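Threonine synthase (Brucella melitensis bv. 1, PDB 4F4F) probably catalyses the pyridoxal-phosphate-dependent conversion of O-phospho-L-homoserine and water into L-threonine and phosphate, the last step of threonine biosynthesis. Local coordinates at residues R323-F326 with E327-R331; G330-A333 with A334-R337; E196-F199 with D200-Q203. One frame throughout, in Å; residues are numbered along the deposited sequence.

How the interactions relate
All three contacts are local, each formed where a helix of the pyridoxal-phosphate-dependent enzyme region starts or stops. Interaction 3 comes first along the chain, at the step from strand 190-196 of the parallel five-stranded sheet into helix 199-211. Interaction 1 follows at the end of helix 321-328, and interaction 2 takes over at once, sharing Gly-330 and Arg-331 and opening helix 333-346. The centres of these two lie about 7 Å apart, and the helices touch where Phe-326 CA meets Val-336 CG2 at 3.7 Å. Interaction 3 is remote, its centre about 34 Å from that of interaction 1. Together they illustrate one helix end and two helix starts within a single family region.

Interaction 1 (R323-F326 with E327-R331); sequences RLLF and EAHGR
The C-terminal end of helix 321-328 is closed by a Schellman motif with Gly-330, of positive phi, as its C-prime residue: Arg-331 N returns to Phe-326 O at 2.8 Å and Gly-330 N to Glu-327 O at 3.0 Å. The turn brings Arg-331 back over the Phe-326 ring: its CA sits above one face, 3.7 Å from the centroid, in a CH-pi contact. Farther out, Arg-331 CD passes 3.5 Å from Phe-326 CE2, and the guanidinium plane is inclined 33° to the ring. Arg-331 runs extended from CG to NE, whereas Glu-327 bends at chi2 (-73°), and the two meet in a side-on salt bridge. Arg-331 NE donates to Glu-327 OE1 from above the carboxylate plane, while Arg-331 NH2 meets Glu-327 OE2 on its syn side at 2.8 Å. Tyr-40 OH also bonds to Glu-327 OE2, and Pro-37 O accepts from Arg-331 NH2, tying the helix end to strand 35-37. Leu-325 O takes two bonds from His-329, whose N and ND1 arrive from opposite faces of the carbonyl plane. The bond from His-329 ND1 to Leu-325 O is short, 2.6 Å, and lies close to the imidazole plane, which would help to hold the ring's rotation. The packing of Arg-331 on Phe-326 across the paired backbone bonds is typical of the Schellman C-cap.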
# COMPACT_ATOMS: atom_id res chain seq x y z
N ARG A 323 1.83 -0.93 -13.81
CA ARG A 323 3.18 -0.39 -13.73
C ARG A 323 4.17 -1.48 -14.15
O ARG A 323 5.11 -1.22 -14.95
CB ARG A 323 3.50 0.17 -12.35
CG ARG A 323 2.92 1.53 -12.10
CD ARG A 323 3.19 2.02 -10.67
NE ARG A 323 3.08 3.47 -10.56
CZ ARG A 323 2.05 4.13 -10.02
NH1 ARG A 323 1.00 3.50 -9.50
NH2 ARG A 323 2.05 5.44 -9.99
N LEU A 324 3.96 -2.71 -13.70
CA LEU A 324 4.86 -3.78 -14.12
C LEU A 324 4.68 -4.10 -15.60
O LEU A 324 5.68 -4.37 -16.31
CB LEU A 324 4.72 -5.05 -13.28
CG LEU A 324 5.57 -6.28 -13.71
CD1 LEU A 324 7.07 -5.96 -13.71
CD2 LEU A 324 5.27 -7.46 -12.83
N LEU A 325 3.43 -4.12 -16.08
CA LEU A 325 3.20 -4.34 -17.50
C LEU A 325 4.02 -3.39 -18.37
O LEU A 325 4.59 -3.78 -19.38
CB LEU A 325 1.71 -4.19 -17.85
CG LEU A 325 0.78 -5.30 -17.39
CD1 LEU A 325 -0.70 -4.99 -17.69
CD2 LEU A 325 1.16 -6.63 -18.05
N PHE A 326 4.04 -2.11 -18.00
CA PHE A 326 4.78 -1.08 -18.74
C PHE A 326 6.25 -1.45 -18.79
O PHE A 326 6.85 -1.46 -19.87
CB PHE A 326 4.58 0.28 -18.06
CG PHE A 326 5.17 1.46 -18.77
CD1 PHE A 326 4.79 1.79 -20.05
CD2 PHE A 326 6.07 2.31 -18.11
CE1 PHE A 326 5.31 2.93 -20.68
CE2 PHE A 326 6.57 3.45 -18.71
CZ PHE A 326 6.20 3.75 -20.01
N GLU A 327 6.83 -1.79 -17.64
CA GLU A 327 8.25 -2.13 -17.60
C GLU A 327 8.56 -3.40 -18.41
O GLU A 327 9.55 -3.46 -19.15
CB GLU A 327 8.70 -2.30 -16.13
CG GLU A 327 8.51 -1.06 -15.27
CD GLU A 327 9.47 0.03 -15.57
OE1 GLU A 327 10.21 -0.04 -16.60
OE2 GLU A 327 9.47 1.01 -14.78
N ALA A 328 7.68 -4.40 -18.28
CA ALA A 328 7.86 -5.68 -18.94
C ALA A 328 7.79 -5.58 -20.48
O ALA A 328 8.43 -6.38 -21.18
CB ALA A 328 6.86 -6.69 -18.41
N HIS A 329 7.05 -4.57 -20.99
CA HIS A 329 6.93 -4.34 -22.44
C HIS A 329 7.98 -3.38 -22.93
O HIS A 329 7.84 -2.79 -23.99
CB HIS A 329 5.52 -3.81 -22.77
CG HIS A 329 4.44 -4.86 -22.64
ND1 HIS A 329 3.97 -5.28 -21.45
CD2 HIS A 329 3.75 -5.58 -23.61
CE1 HIS A 329 3.03 -6.23 -21.64
NE2 HIS A 329 2.91 -6.43 -22.96
N GLY A 330 9.00 -3.16 -22.12
CA GLY A 330 10.04 -2.22 -22.47
C GLY A 330 9.52 -0.80 -22.65
O GLY A 330 10.00 -0.08 -23.50
N ARG A 331 8.57 -0.42 -21.81
CA ARG A 331 7.97 0.90 -21.78
C ARG A 331 7.29 1.26 -23.11
O ARG A 331 7.26 2.42 -23.53
CB ARG A 331 8.99 1.92 -21.28
CG ARG A 331 9.41 1.67 -19.83
CD ARG A 331 10.01 2.90 -19.19
NE ARG A 331 10.06 2.80 -17.75
CZ ARG A 331 10.22 3.83 -16.91
NH1 ARG A 331 10.36 5.07 -17.36
NH2 ARG A 331 10.24 3.62 -15.60

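Interaction 2 (G330-A333 with A334-R337); sequences GRDA and AAVR
Asp-332 OD1 accepts from Ala-335 N at 3.0 Å, the capping bond that starts helix 333-346. The amide approaches from well above the carboxylate plane, 67° out of it. The negative carboxylate would be expected to interact favourably with the positive end of the helix dipole. With CG turned opposite the backbone N (chi1 178°), the carboxylate reaches forward over the first turn, where Asp-332 OD2 rests 3.6 Å from Ala-335 CB. The same residue serves the helix through its backbone as well: Asp-332 O receives Val-336 N at 3.2 Å, and one residue on Ala-333 O receives Arg-337 N at 2.9 Å. Arg-337 then folds back along this turn. Its chain bends at chi3 (-57°), laying one guanidinium face over the Ala-333 and Ala-334 backbone and bringing Arg-337 NH1 3.9 Å from Ala-333 CB. The polar end is held by Arg-12 O, which accepts from Arg-337 NH1. In the next shell, Val-336 packs against Glu-322 of the preceding helix and Ala-335 against His-329, setting the new helix beside the old one. Here, on the protein surface and away from the cofactor, is a classic aspartate N-cap, reached directly after the Schellman turn of the helix before.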
# COMPACT_ATOMS: atom_id res chain seq x y z
N GLY A 330 9.00 -3.16 -22.12
CA GLY A 330 10.04 -2.22 -22.47
C GLY A 330 9.52 -0.80 -22.65
O GLY A 330 10.00 -0.08 -23.50
N ARG A 331 8.57 -0.42 -21.81
CA ARG A 331 7.97 0.90 -21.78
C ARG A 331 7.29 1.26 -23.11
O ARG A 331 7.26 2.42 -23.53
CB ARG A 331 8.99 1.92 -21.28
CG ARG A 331 9.41 1.67 -19.83
CD ARG A 331 10.01 2.90 -19.19
NE ARG A 331 10.06 2.80 -17.75
CZ ARG A 331 10.22 3.83 -16.91
NH1 ARG A 331 10.36 5.07 -17.36
NH2 ARG A 331 10.24 3.62 -15.60
N ASP A 332 6.70 0.24 -23.75
CA ASP A 332 5.89 0.41 -24.95
C ASP A 332 4.46 0.80 -24.51
O ASP A 332 3.65 -0.05 -24.15
CB ASP A 332 5.92 -0.92 -25.75
CG ASP A 332 5.08 -0.90 -27.02
OD1 ASP A 332 4.29 0.04 -27.23
OD2 ASP A 332 5.19 -1.92 -27.78
N ALA A 333 4.19 2.09 -24.52
CA ALA A 333 2.92 2.65 -24.09
C ALA A 333 1.76 2.19 -24.96
O ALA A 333 0.64 1.97 -24.45
CB ALA A 333 2.99 4.15 -24.05
N ALA A 334 1.99 2.07 -26.27
CA ALA A 334 0.95 1.55 -27.15
C ALA A 334 0.54 0.12 -26.74
O ALA A 334 -0.65 -0.20 -26.70
CB ALA A 334 1.40 1.60 -28.61
N ALA A 335 1.50 -0.74 -26.41
CA ALA A 335 1.15 -2.10 -25.97
C ALA A 335 0.30 -2.06 -24.71
O ALA A 335 -0.67 -2.81 -24.59
CB ALA A 335 2.38 -2.99 -25.76
N VAL A 336 0.68 -1.21 -23.78
CA VAL A 336 -0.06 -1.13 -22.50
C VAL A 336 -1.48 -0.63 -22.75
O VAL A 336 -2.45 -1.16 -22.18
CB VAL A 336 0.66 -0.22 -21.50
CG1 VAL A 336 -0.24 0.12 -20.31
CG2 VAL A 336 1.92 -0.91 -21.02
N ARG A 337 -1.62 0.39 -23.60
CA ARG A 337 -2.94 0.93 -23.92
C ARG A 337 -3.82 -0.20 -24.45
O ARG A 337 -4.99 -0.31 -24.10
CB ARG A 337 -2.84 2.09 -24.95
CG ARG A 337 -2.44 3.46 -24.39
CD ARG A 337 -2.70 4.65 -25.35
NE ARG A 337 -2.02 4.49 -26.64
CZ ARG A 337 -0.79 4.89 -26.93
NH1 ARG A 337 -0.03 5.50 -26.04
NH2 ARG A 337 -0.29 4.66 -28.14

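Interaction 3 (E196-F199 with D200-Q203); sequences EGNF and DDCQ
Asn-198 and Asp-201 exchange hydrogen bonds at the start of helix 199-211, and this reciprocal pair is the close-knit part of the contact. Asn-198 OD1 accepts from Asp-201 N at 2.8 Å, the donor lying almost in line with the side-chain carbonyl. In return, Asp-201 OD2 takes Asn-198 N at 2.9 Å on its anti side. Asn-198 CG occupies the crowded position between the backbone N and the carbonyl carbon (chi1 57°), which turns OD1 toward the first turn. The amide and carboxylate planes are only 14° apart although the side chains cross at about a right angle, and Asn-198 OD1 and Asp-201 OD2, both acceptors and not bonded to each other, come within 3.1 Å. Gly-197 CA lies 3.3 Å from Asp-201 OD2, so the backbone runs close past the box. This is a capping box, set where strand 190-196 of the parallel sheet passes into the following helix. On the inner side, buried Cys-202 packs against Ala-144, Leu-168 and Pro-170 of neighbouring strands, while Cys-202 N bonds to Asn-198 O. On the looser, more solvent-facing side, exposed Gln-203 spreads its amide over one face of the Phe-199 ring in an offset stack, planes 24° apart, with Gln-203 CD 3.4 Å from Phe-199 CZ. Gln-203 CG adds a CH-pi contact, 4.0 Å from the Phe-199 centroid, and Asp-200, also exposed, merely brushes Asn-198 OD1 with its CB at 3.5 Å.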
# COMPACT_ATOMS: atom_id res chain seq x y z
N GLU A 196 -25.55 5.53 5.56
CA GLU A 196 -26.63 4.55 5.66
C GLU A 196 -26.76 3.88 4.29
O GLU A 196 -27.64 4.19 3.48
CB GLU A 196 -27.93 5.21 6.19
CG GLU A 196 -27.69 5.94 7.53
CD GLU A 196 -28.85 5.92 8.52
OE1 GLU A 196 -29.08 4.86 9.11
OE2 GLU A 196 -29.55 6.96 8.73
N GLY A 197 -25.80 2.98 4.05
CA GLY A 197 -25.65 2.21 2.81
C GLY A 197 -24.43 1.29 2.95
O GLY A 197 -23.78 1.25 4.01
N ASN A 198 -24.15 0.50 1.91
CA ASN A 198 -23.08 -0.47 1.98
C ASN A 198 -21.80 0.11 1.39
O ASN A 198 -21.76 1.29 1.01
CB ASN A 198 -23.49 -1.80 1.29
CG ASN A 198 -23.89 -1.60 -0.14
OD1 ASN A 198 -23.40 -0.71 -0.84
ND2 ASN A 198 -24.79 -2.44 -0.61
N PHE A 199 -20.73 -0.67 1.39
CA PHE A 199 -19.43 -0.21 0.89
C PHE A 199 -19.51 0.24 -0.56
O PHE A 199 -18.95 1.27 -0.93
CB PHE A 199 -18.36 -1.30 1.04
CG PHE A 199 -17.02 -0.90 0.46
CD1 PHE A 199 -16.41 0.27 0.84
CD2 PHE A 199 -16.36 -1.72 -0.45
CE1 PHE A 199 -15.18 0.65 0.33
CE2 PHE A 199 -15.12 -1.37 -0.97
CZ PHE A 199 -14.53 -0.18 -0.59
N ASP A 200 -20.23 -0.52 -1.37
CA ASP A 200 -20.40 -0.15 -2.76
C ASP A 200 -21.06 1.24 -2.86
O ASP A 200 -20.63 2.09 -3.66
CB ASP A 200 -21.24 -1.19 -3.49
CG ASP A 200 -21.31 -0.92 -4.98
OD1 ASP A 200 -20.26 -1.04 -5.65
OD2 ASP A 200 -22.42 -0.58 -5.47
N ASP A 201 -22.07 1.47 -2.03
CA ASP A 201 -22.70 2.80 -1.97
C ASP A 201 -21.69 3.90 -1.61
O ASP A 201 -21.71 4.98 -2.18
CB ASP A 201 -23.85 2.84 -0.95
CG ASP A 201 -25.03 1.98 -1.33
OD1 ASP A 201 -25.40 1.95 -2.53
OD2 ASP A 201 -25.59 1.38 -0.40
N CYS A 202 -20.80 3.63 -0.65
CA CYS A 202 -19.78 4.63 -0.28
C CYS A 202 -18.88 4.96 -1.48
O CYS A 202 -18.53 6.12 -1.75
CB CYS A 202 -18.96 4.16 0.93
SG CYS A 202 -19.93 3.97 2.44
N GLN A 203 -18.51 3.92 -2.21
CA GLN A 203 -17.65 4.09 -3.38
C GLN A 203 -18.33 4.87 -4.49
O GLN A 203 -17.69 5.67 -5.18
CB GLN A 203 -17.24 2.72 -3.91
CG GLN A 203 -16.22 2.02 -3.05
CD GLN A 203 -15.86 0.68 -3.61
OE1 GLN A 203 -16.74 -0.14 -3.86
NE2 GLN A 203 -14.57 0.45 -3.82